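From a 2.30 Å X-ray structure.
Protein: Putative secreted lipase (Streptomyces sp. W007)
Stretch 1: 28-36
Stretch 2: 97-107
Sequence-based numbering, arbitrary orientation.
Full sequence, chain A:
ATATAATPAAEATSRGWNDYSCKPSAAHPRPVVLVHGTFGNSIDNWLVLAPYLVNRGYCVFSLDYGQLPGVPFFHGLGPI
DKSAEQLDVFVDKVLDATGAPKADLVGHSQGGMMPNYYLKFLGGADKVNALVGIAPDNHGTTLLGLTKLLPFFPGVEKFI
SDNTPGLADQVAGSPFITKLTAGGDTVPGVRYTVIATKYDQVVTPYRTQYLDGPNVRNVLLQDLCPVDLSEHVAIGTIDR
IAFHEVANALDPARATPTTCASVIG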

# COMPACT_ATOMS: atom_id res chain seq x y z
N HIS A 28 -14.30 11.34 -9.74
CA HIS A 28 -13.07 10.83 -9.12
C HIS A 28 -11.92 11.76 -9.47
O HIS A 28 -11.12 11.48 -10.36
N PRO A 29 -11.87 12.91 -8.79
CA PRO A 29 -10.93 13.98 -9.15
C PRO A 29 -9.48 13.76 -8.72
O PRO A 29 -8.62 14.56 -9.08
N ARG A 30 -9.21 12.71 -7.95
CA ARG A 30 -7.84 12.41 -7.57
C ARG A 30 -7.39 11.12 -8.23
O ARG A 30 -8.11 10.12 -8.20
N PRO A 31 -6.18 11.14 -8.84
CA PRO A 31 -5.62 9.91 -9.35
C PRO A 31 -5.13 9.02 -8.19
O PRO A 31 -4.77 9.53 -7.12
N VAL A 32 -5.13 7.71 -8.43
CA VAL A 32 -4.73 6.73 -7.43
C VAL A 32 -3.32 6.24 -7.75
O VAL A 32 -3.04 5.89 -8.90
N VAL A 33 -2.45 6.26 -6.74
CA VAL A 33 -1.12 5.66 -6.80
C VAL A 33 -1.09 4.36 -5.97
O VAL A 33 -1.37 4.38 -4.77
N LEU A 34 -0.72 3.26 -6.62
CA LEU A 34 -0.61 1.95 -6.02
C LEU A 34 0.86 1.65 -5.68
O LEU A 34 1.75 1.89 -6.50
N VAL A 35 1.10 1.15 -4.46
CA VAL A 35 2.44 0.98 -3.91
C VAL A 35 2.58 -0.46 -3.43
O VAL A 35 2.01 -0.84 -2.39
N HIS A 36 3.32 -1.26 -4.20
CA HIS A 36 3.45 -2.70 -3.94
C HIS A 36 4.17 -3.04 -2.64
O HIS A 36 4.74 -2.19 -2.01
N ALA A 97 1.45 15.71 -14.38
CA ALA A 97 0.80 15.25 -15.61
C ALA A 97 -0.73 15.34 -15.59
O ALA A 97 -1.34 15.77 -16.58
N THR A 98 -1.34 14.92 -14.49
CA THR A 98 -2.81 14.93 -14.38
C THR A 98 -3.36 16.33 -14.19
O THR A 98 -4.47 16.61 -14.62
N GLY A 99 -2.58 17.17 -13.52
CA GLY A 99 -3.04 18.48 -13.08
C GLY A 99 -3.61 18.51 -11.67
O GLY A 99 -3.71 19.59 -11.08
N ALA A 100 -3.97 17.36 -11.10
CA ALA A 100 -4.68 17.33 -9.82
C ALA A 100 -3.83 17.90 -8.67
O ALA A 100 -2.60 17.86 -8.73
N PRO A 101 -4.48 18.45 -7.64
CA PRO A 101 -3.74 18.98 -6.48
C PRO A 101 -3.20 17.88 -5.54
O PRO A 101 -2.20 18.09 -4.86
N LYS A 102 -3.90 16.76 -5.46
CA LYS A 102 -3.53 15.67 -4.57
C LYS A 102 -3.82 14.31 -5.19
O LYS A 102 -4.72 14.15 -6.02
N ALA A 103 -3.04 13.32 -4.75
CA ALA A 103 -3.24 11.93 -5.11
C ALA A 103 -3.80 11.17 -3.91
O ALA A 103 -3.59 11.57 -2.77
N ASP A 104 -4.54 10.09 -4.18
CA ASP A 104 -4.83 9.08 -3.15
C ASP A 104 -3.86 7.90 -3.31
O ASP A 104 -3.55 7.52 -4.43
N LEU A 105 -3.37 7.37 -2.19
CA LEU A 105 -2.39 6.28 -2.18
C LEU A 105 -3.01 5.00 -1.65
O LEU A 105 -3.67 5.03 -0.61
N VAL A 106 -2.80 3.89 -2.37
CA VAL A 106 -3.16 2.57 -1.89
C VAL A 106 -1.90 1.71 -1.90
O VAL A 106 -1.23 1.60 -2.92
N GLY A 107 -1.60 1.08 -0.77
CA GLY A 107 -0.41 0.27 -0.63
C GLY A 107 -0.61 -1.06 0.08
O GLY A 107 -1.39 -1.16 1.03

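Strands 32-35 and 103-107 lie side by side in parallel, so their side chains do not interdigitate between the stretches but project to the two faces of the sheet and meet neighbours there. The backbone ladder fixes this register: Asp 104 N donates to Pro 31 O (3.0 Å), Val 33 N to Asp 104 O (2.9 Å), Val 106 N to Val 33 O (2.8 Å) and Val 35 N to Val 106 O (2.8 Å).

Val 32, Leu 34, Asp 104 and Val 106 share one face. Val 32 and Val 106 are both t, and Val 32 CG1 lies 3.9 Å from Val 106 CG2. Leu 34 is m at chi1 and t at chi2, a common leucine rotamer; its end comes nearer to the neighbouring strand than its CA-to-CB direction suggests, bringing Leu 34 CD2 to 3.7 Å from Val 106 CB. Asp 104 (chi1 m) likewise bends its carboxylate toward stretch 1. There Arg 30, extended at chi2 but turned at chi1 and chi3 (m, t, m), presents the edge of its guanidinium, and Arg 30 NE forms a salt bridge with Asp 104 OD2 at 3.1 Å. The nearly linear hydrogen bond, 169° at the hydrogen, fits this edge-on approach. Asp 104 OD1 is satisfied elsewhere in the structure.

On the other face, Val 33 (t) places CB 4.0 Å from Leu 105 CD1. Leu 105 has chi1 at -91°, between wells, with chi2 p. Val 35, also t, is paired with Gly 107, which offers no side chain to pack against it.

Before the strands, the Pro 31 ring, C-gamma endo, extends the apolar contact: its CD lies 3.8 Å from Ala 100 CB and its CG 4.4 Å from Ala 103 CB. Thr 98, p at chi1, points toward stretch 1, while its OG1 accepts a weak hydrogen bond from Ala 100 N (3.3 Å), tying the helix end to the following loop.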

# COMPACT_ATOMS: atom_id res chain seq x y z
CB HIS A 28 -12.82 9.40 -9.57
CG HIS A 28 -13.96 8.48 -9.27
ND1 HIS A 28 -14.37 8.21 -7.98
CD2 HIS A 28 -14.81 7.80 -10.08
CE1 HIS A 28 -15.40 7.39 -8.01
NE2 HIS A 28 -15.69 7.13 -9.27
CB PRO A 29 -11.52 15.20 -8.44
CG PRO A 29 -12.20 14.63 -7.24
CD PRO A 29 -12.76 13.32 -7.68
CB ARG A 30 -7.70 12.35 -6.05
CG ARG A 30 -7.85 13.72 -5.39
CD ARG A 30 -7.69 13.64 -3.88
NE ARG A 30 -8.83 12.92 -3.32
CZ ARG A 30 -9.99 13.46 -2.98
NH1 ARG A 30 -10.21 14.78 -3.10
NH2 ARG A 30 -10.96 12.69 -2.50
CB PRO A 31 -4.43 10.40 -10.17
CG PRO A 31 -3.94 11.58 -9.39
CD PRO A 31 -5.17 12.22 -8.79
CB VAL A 32 -5.71 5.54 -7.40
CG1 VAL A 32 -5.28 4.53 -6.33
CG2 VAL A 32 -7.12 6.04 -7.12
CB VAL A 33 -0.02 6.65 -6.37
CG1 VAL A 33 1.35 5.98 -6.32
CG2 VAL A 33 0.03 7.84 -7.33
CB LEU A 34 -1.14 0.89 -6.96
CG LEU A 34 -2.58 1.05 -7.47
CD1 LEU A 34 -2.97 -0.16 -8.30
CD2 LEU A 34 -3.57 1.25 -6.33
CB VAL A 35 2.70 1.96 -2.73
CG1 VAL A 35 4.16 1.90 -2.28
CG2 VAL A 35 2.37 3.38 -3.14
CB HIS A 36 4.17 -3.40 -5.11
CG HIS A 36 5.57 -2.92 -5.30
ND1 HIS A 36 6.59 -3.27 -4.45
CD2 HIS A 36 6.10 -2.11 -6.23
CE1 HIS A 36 7.70 -2.68 -4.85
NE2 HIS A 36 7.43 -1.98 -5.94
CB ALA A 97 1.23 13.81 -15.90
CB THR A 98 -3.32 14.05 -13.20
OG1 THR A 98 -2.68 14.43 -11.97
CG2 THR A 98 -3.08 12.57 -13.50
CB ALA A 100 -5.14 15.92 -9.49
CB PRO A 101 -4.79 19.85 -5.76
CG PRO A 101 -6.10 19.28 -6.14
CD PRO A 101 -5.94 18.68 -7.52
CB LYS A 102 -4.27 15.81 -3.23
CG LYS A 102 -3.88 17.03 -2.40
CD LYS A 102 -4.75 17.14 -1.16
CE LYS A 102 -4.08 18.00 -0.09
NZ LYS A 102 -5.04 18.29 1.00
CB ALA A 103 -1.92 11.33 -5.54
CB ASP A 104 -6.29 8.63 -3.22
CG ASP A 104 -7.27 9.70 -2.73
OD1 ASP A 104 -6.95 10.43 -1.76
OD2 ASP A 104 -8.37 9.83 -3.29
CB LEU A 105 -1.17 6.66 -1.33
CG LEU A 105 -0.03 7.34 -2.08
CD1 LEU A 105 -0.52 8.54 -2.86
CD2 LEU A 105 1.07 7.75 -1.11
CB VAL A 106 -4.25 1.89 -2.73
CG1 VAL A 106 -4.61 0.54 -2.10
CG2 VAL A 106 -5.49 2.77 -2.83